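Local coordinates for protein probable amino acid aminotransferase (Mycobacterium tuberculosis, PDB 6Q1S) that is probably a pyridoxal-phosphate-dependent enzyme of the class IV aminotransferase family that binds 4'-deoxy-4'-aminopyridoxal-5'-phosphate and 2-oxoglutaric acid, at residues B[219-230]-B[279-289]. Sequence-based numbering, arbitrary orientation.
With PMP (4'-deoxy-4'-aminopyridoxal-5'-phosphate), chain G.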
loop_
_atom_site.group_PDB
_atom_site.type_symbol
_atom_site.label_atom_id
_atom_site.label_comp_id
_atom_site.label_asym_id
_atom_site.label_seq_id
_atom_site.Cartn_x
_atom_site.Cartn_y
_atom_site.Cartn_z
ATOM N N THR B 219 0.044 21.548 4.092
ATOM C CA THR B 219 -0.020 22.793 3.336
ATOM C C THR B 219 -1.404 23.424 3.425
ATOM O O THR B 219 -1.526 24.652 3.499
ATOM C CB THR B 219 0.355 22.546 1.875
ATOM O OG1 THR B 219 1.454 21.629 1.809
ATOM C CG2 THR B 219 0.766 23.852 1.214
ATOM N N GLN B 220 -2.459 22.603 3.406
ATOM C CA GLN B 220 -3.812 23.148 3.463
ATOM C C GLN B 220 -4.067 23.860 4.785
ATOM O O GLN B 220 -4.639 24.957 4.807
ATOM C CB GLN B 220 -4.837 22.034 3.244
ATOM C CG GLN B 220 -6.285 22.458 3.471
ATOM C CD GLN B 220 -6.746 22.261 4.902
ATOM O OE1 GLN B 220 -6.715 21.152 5.432
ATOM N NE2 GLN B 220 -7.167 23.346 5.538
ATOM N N GLN B 221 -3.649 23.257 5.900
ATOM C CA GLN B 221 -3.885 23.877 7.199
ATOM C C GLN B 221 -3.101 25.176 7.340
ATOM O O GLN B 221 -3.633 26.178 7.831
ATOM C CB GLN B 221 -3.525 22.908 8.324
ATOM C CG GLN B 221 -4.368 21.648 8.345
ATOM C CD GLN B 221 -4.114 20.801 9.577
ATOM O OE1 GLN B 221 -3.769 21.317 10.641
ATOM N NE2 GLN B 221 -4.281 19.491 9.437
ATOM N N ALA B 222 -1.832 25.173 6.927
ATOM C CA ALA B 222 -1.053 26.405 6.949
ATOM C C ALA B 222 -1.632 27.445 6.002
ATOM O O ALA B 222 -1.553 28.647 6.279
ATOM C CB ALA B 222 0.405 26.113 6.595
ATOM N N LEU B 223 -2.221 27.006 4.885
ATOM C CA LEU B 223 -2.903 27.937 3.993
ATOM C C LEU B 223 -4.110 28.558 4.679
ATOM O O LEU B 223 -4.365 29.759 4.535
ATOM C CB LEU B 223 -3.328 27.231 2.706
ATOM C CG LEU B 223 -4.127 28.084 1.719
ATOM C CD1 LEU B 223 -3.260 29.191 1.139
ATOM C CD2 LEU B 223 -4.718 27.225 0.610
ATOM N N PHE B 224 -4.869 27.757 5.427
ATOM C CA PHE B 224 -6.004 28.309 6.159
ATOM C C PHE B 224 -5.560 29.336 7.190
ATOM O O PHE B 224 -6.287 30.294 7.463
ATOM C CB PHE B 224 -6.800 27.192 6.833
ATOM C CG PHE B 224 -7.851 26.575 5.952
ATOM C CD1 PHE B 224 -7.804 26.736 4.575
ATOM C CD2 PHE B 224 -8.896 25.844 6.499
ATOM C CE1 PHE B 224 -8.770 26.172 3.761
ATOM C CE2 PHE B 224 -9.865 25.278 5.689
ATOM C CZ PHE B 224 -9.802 25.445 4.319
ATOM N N GLU B 225 -4.379 29.156 7.780
ATOM C CA GLU B 225 -3.913 30.106 8.784
ATOM C C GLU B 225 -3.584 31.458 8.158
ATOM O O GLU B 225 -3.983 32.509 8.674
ATOM C CB GLU B 225 -2.697 29.547 9.517
ATOM C CG GLU B 225 -2.974 28.285 10.313
ATOM C CD GLU B 225 -1.765 27.842 11.116
ATOM O OE1 GLU B 225 -1.846 26.792 11.791
ATOM O OE2 GLU B 225 -0.726 28.538 11.060
ATOM N N VAL B 226 -2.835 31.455 7.054
ATOM C CA VAL B 226 -2.435 32.720 6.448
ATOM C C VAL B 226 -3.628 33.398 5.793
ATOM O O VAL B 226 -3.754 34.626 5.827
ATOM C CB VAL B 226 -1.286 32.504 5.443
ATOM C CG1 VAL B 226 0.057 32.450 6.170
ATOM C CG2 VAL B 226 -1.525 31.281 4.576
ATOM N N ALA B 227 -4.527 32.611 5.194
ATOM C CA ALA B 227 -5.682 33.192 4.517
ATOM C C ALA B 227 -6.669 33.786 5.515
ATOM O O ALA B 227 -7.241 34.856 5.272
ATOM C CB ALA B 227 -6.365 32.136 3.647
ATOM N N ARG B 228 -6.877 33.109 6.645
ATOM C CA ARG B 228 -7.777 33.628 7.671
ATOM C C ARG B 228 -7.243 34.922 8.272
ATOM O O ARG B 228 -8.017 35.836 8.582
ATOM C CB ARG B 228 -7.985 32.567 8.751
ATOM C CG ARG B 228 -9.052 31.552 8.387
ATOM C CD ARG B 228 -9.190 30.468 9.437
ATOM N NE ARG B 228 -10.167 29.463 9.024
ATOM C CZ ARG B 228 -10.068 28.166 9.292
ATOM N NH1 ARG B 228 -9.031 27.702 9.976
ATOM N NH2 ARG B 228 -11.007 27.328 8.873
ATOM N N ALA B 229 -5.923 35.021 8.441
ATOM C CA ALA B 229 -5.319 36.231 8.981
ATOM C C ALA B 229 -5.348 37.391 7.998
ATOM O O ALA B 229 -5.093 38.529 8.406
ATOM C CB ALA B 229 -3.879 35.955 9.410
ATOM N N LYS B 230 -5.645 37.137 6.725
ATOM C CA LYS B 230 -5.724 38.186 5.718
ATOM C C LYS B 230 -7.154 38.536 5.331
ATOM O O LYS B 230 -7.351 39.412 4.484
ATOM C CB LYS B 230 -4.943 37.773 4.469
ATOM C CG LYS B 230 -3.434 37.813 4.633
ATOM C CD LYS B 230 -2.736 37.211 3.421
ATOM C CE LYS B 230 -3.359 37.683 2.115
ATOM N NZ LYS B 230 -3.110 39.125 1.847
ATOM N N PHE B 279 -3.628 33.062 -5.258
ATOM C CA PHE B 279 -3.656 31.781 -4.559
ATOM C C PHE B 279 -2.261 31.188 -4.440
ATOM O O PHE B 279 -1.890 30.664 -3.384
ATOM C CB PHE B 279 -4.591 30.804 -5.273
ATOM C CG PHE B 279 -4.918 29.583 -4.461
ATOM C CD1 PHE B 279 -6.054 29.546 -3.672
ATOM C CD2 PHE B 279 -4.083 28.477 -4.477
ATOM C CE1 PHE B 279 -6.355 28.427 -2.920
ATOM C CE2 PHE B 279 -4.378 27.357 -3.726
ATOM C CZ PHE B 279 -5.516 27.331 -2.949
ATOM N N ALA B 280 -1.472 31.258 -5.515
ATOM C CA ALA B 280 -0.108 30.745 -5.455
ATOM C C ALA B 280 0.712 31.518 -4.432
ATOM O O ALA B 280 1.519 30.933 -3.699
ATOM C CB ALA B 280 0.543 30.815 -6.835
ATOM N N GLU B 281 0.514 32.836 -4.367
ATOM C CA GLU B 281 1.175 33.633 -3.340
ATOM C C GLU B 281 0.696 33.256 -1.945
ATOM O O GLU B 281 1.480 33.284 -0.991
ATOM C CB GLU B 281 0.941 35.119 -3.605
ATOM C CG GLU B 281 1.405 35.574 -4.978
ATOM C CD GLU B 281 1.018 37.006 -5.279
ATOM O OE1 GLU B 281 1.779 37.922 -4.901
ATOM O OE2 GLU B 281 -0.054 37.219 -5.885
ATOM N N LEU B 282 -0.586 32.902 -1.806
ATOM C CA LEU B 282 -1.098 32.467 -0.510
ATOM C C LEU B 282 -0.435 31.170 -0.065
ATOM O O LEU B 282 -0.166 30.975 1.127
ATOM C CB LEU B 282 -2.615 32.299 -0.571
ATOM C CG LEU B 282 -3.452 33.567 -0.741
ATOM C CD1 LEU B 282 -4.923 33.261 -0.506
ATOM C CD2 LEU B 282 -2.969 34.652 0.203
ATOM N N VAL B 283 -0.176 30.263 -1.008
ATOM C CA VAL B 283 0.514 29.029 -0.660
ATOM C C VAL B 283 1.988 29.314 -0.411
ATOM O O VAL B 283 2.636 28.633 0.395
ATOM C CB VAL B 283 0.310 27.969 -1.760
ATOM C CG1 VAL B 283 0.950 26.646 -1.358
ATOM C CG2 VAL B 283 -1.172 27.780 -2.042
ATOM N N ASP B 284 2.540 30.325 -1.086
ATOM C CA ASP B 284 3.932 30.703 -0.863
ATOM C C ASP B 284 4.145 31.174 0.569
ATOM O O ASP B 284 5.124 30.795 1.222
ATOM C CB ASP B 284 4.351 31.782 -1.863
ATOM C CG ASP B 284 4.565 31.229 -3.258
ATOM O OD1 ASP B 284 4.754 30.000 -3.387
ATOM O OD2 ASP B 284 4.549 32.018 -4.227
ATOM N N ALA B 285 3.247 32.023 1.071
ATOM C CA ALA B 285 3.351 32.473 2.453
ATOM C C ALA B 285 3.011 31.368 3.446
ATOM O O ALA B 285 3.441 31.438 4.601
ATOM C CB ALA B 285 2.446 33.681 2.688
ATOM N N ALA B 286 2.255 30.353 3.023
ATOM C CA ALA B 286 1.881 29.275 3.932
ATOM C C ALA B 286 3.097 28.452 4.344
ATOM O O ALA B 286 3.304 28.182 5.534
ATOM C CB ALA B 286 0.823 28.386 3.281
ATOM N N ILE B 287 3.920 28.051 3.371
ATOM C CA ILE B 287 5.074 27.205 3.650
ATOM C C ILE B 287 6.168 27.933 4.411
ATOM O O ILE B 287 7.103 27.290 4.904
ATOM C CB ILE B 287 5.642 26.650 2.329
ATOM C CG1 ILE B 287 6.041 27.806 1.412
ATOM C CG2 ILE B 287 4.626 25.744 1.653
ATOM C CD1 ILE B 287 6.888 27.400 0.238
ATOM N N VAL B 288 6.070 29.256 4.526
ATOM C CA VAL B 288 6.987 30.069 5.312
ATOM C C VAL B 288 6.294 30.679 6.520
ATOM O O VAL B 288 6.926 31.414 7.293
ATOM C CB VAL B 288 7.644 31.154 4.429
ATOM C CG1 VAL B 288 8.770 31.898 5.145
ATOM C CG2 VAL B 288 8.193 30.520 3.158
ATOM N N SER B 289 5.020 30.345 6.742
ATOM C CA SER B 289 4.306 30.867 7.900
ATOM C C SER B 289 4.944 30.406 9.204
ATOM O O SER B 289 4.783 31.063 10.240
ATOM C CB SER B 289 2.840 30.434 7.842
ATOM O OG SER B 289 2.720 29.025 7.955
HETATM N N1 PMP G . -3.216 13.557 0.267
HETATM C C2 PMP G . -2.364 12.536 0.009
HETATM C C2A PMP G . -2.901 11.146 -0.218
HETATM C C3 PMP G . -0.901 12.781 -0.052
HETATM O O3 PMP G . -0.025 11.772 -0.310
HETATM C C4 PMP G . -0.431 14.165 0.177
HETATM C C4A PMP G . 1.037 14.516 0.136
HETATM N N4A PMP G . 1.570 14.235 -1.208
HETATM C C5 PMP G . -1.465 15.192 0.450
HETATM C C6 PMP G . -2.807 14.820 0.480
HETATM C C5A PMP G . -1.062 16.629 0.698
HETATM O O4P PMP G . -0.331 16.715 1.919
HETATM P P PMP G . 0.821 17.823 2.110
HETATM O O1P PMP G . 1.885 17.592 1.064
HETATM O O2P PMP G . 0.211 19.195 1.939
HETATM O O3P PMP G . 1.415 17.688 3.491
#
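The ring of F279 meets L223 obliquely, its CZ 3.6 Å from L223 CD2, and stacks with W251; on helix 219-229, the F224 ring has Q220 NE2 over the centre of one face and an edge-to-face partner in Y236. Two helices of a class IV aminotransferase fold cross here at 106°, axes 8.4 Å apart, with F279 and F224 both reaching strand 204-207 of the mixed sheet. L223 is the knob in a hole made by F279, L282, V283 and A286. With CG anti to the backbone N (chi1 177°), its branches divide the work: CD2 goes to the ring, while CD1 lies 3.6 Å from L282 CB. The backbones come closest between L223 and A286, with CA atoms 5.0 Å apart, and the A286 methyl lies against the helix backbone, CB 3.7 Å from L223 N. V226 fits alongside, CG2 against A286 CB and CG1 against S289 CB. At the PMP end, T219 faces two ways: CG2 packs on V283 CG1, while backbone N and OG1 both donate to O2P of PMP, whose phosphate thus meets the helix near its N-terminus. In the turn A286-S289, S289 OG donates in the carbonyl plane to a lone pair of A286 O, 2.6 Å away.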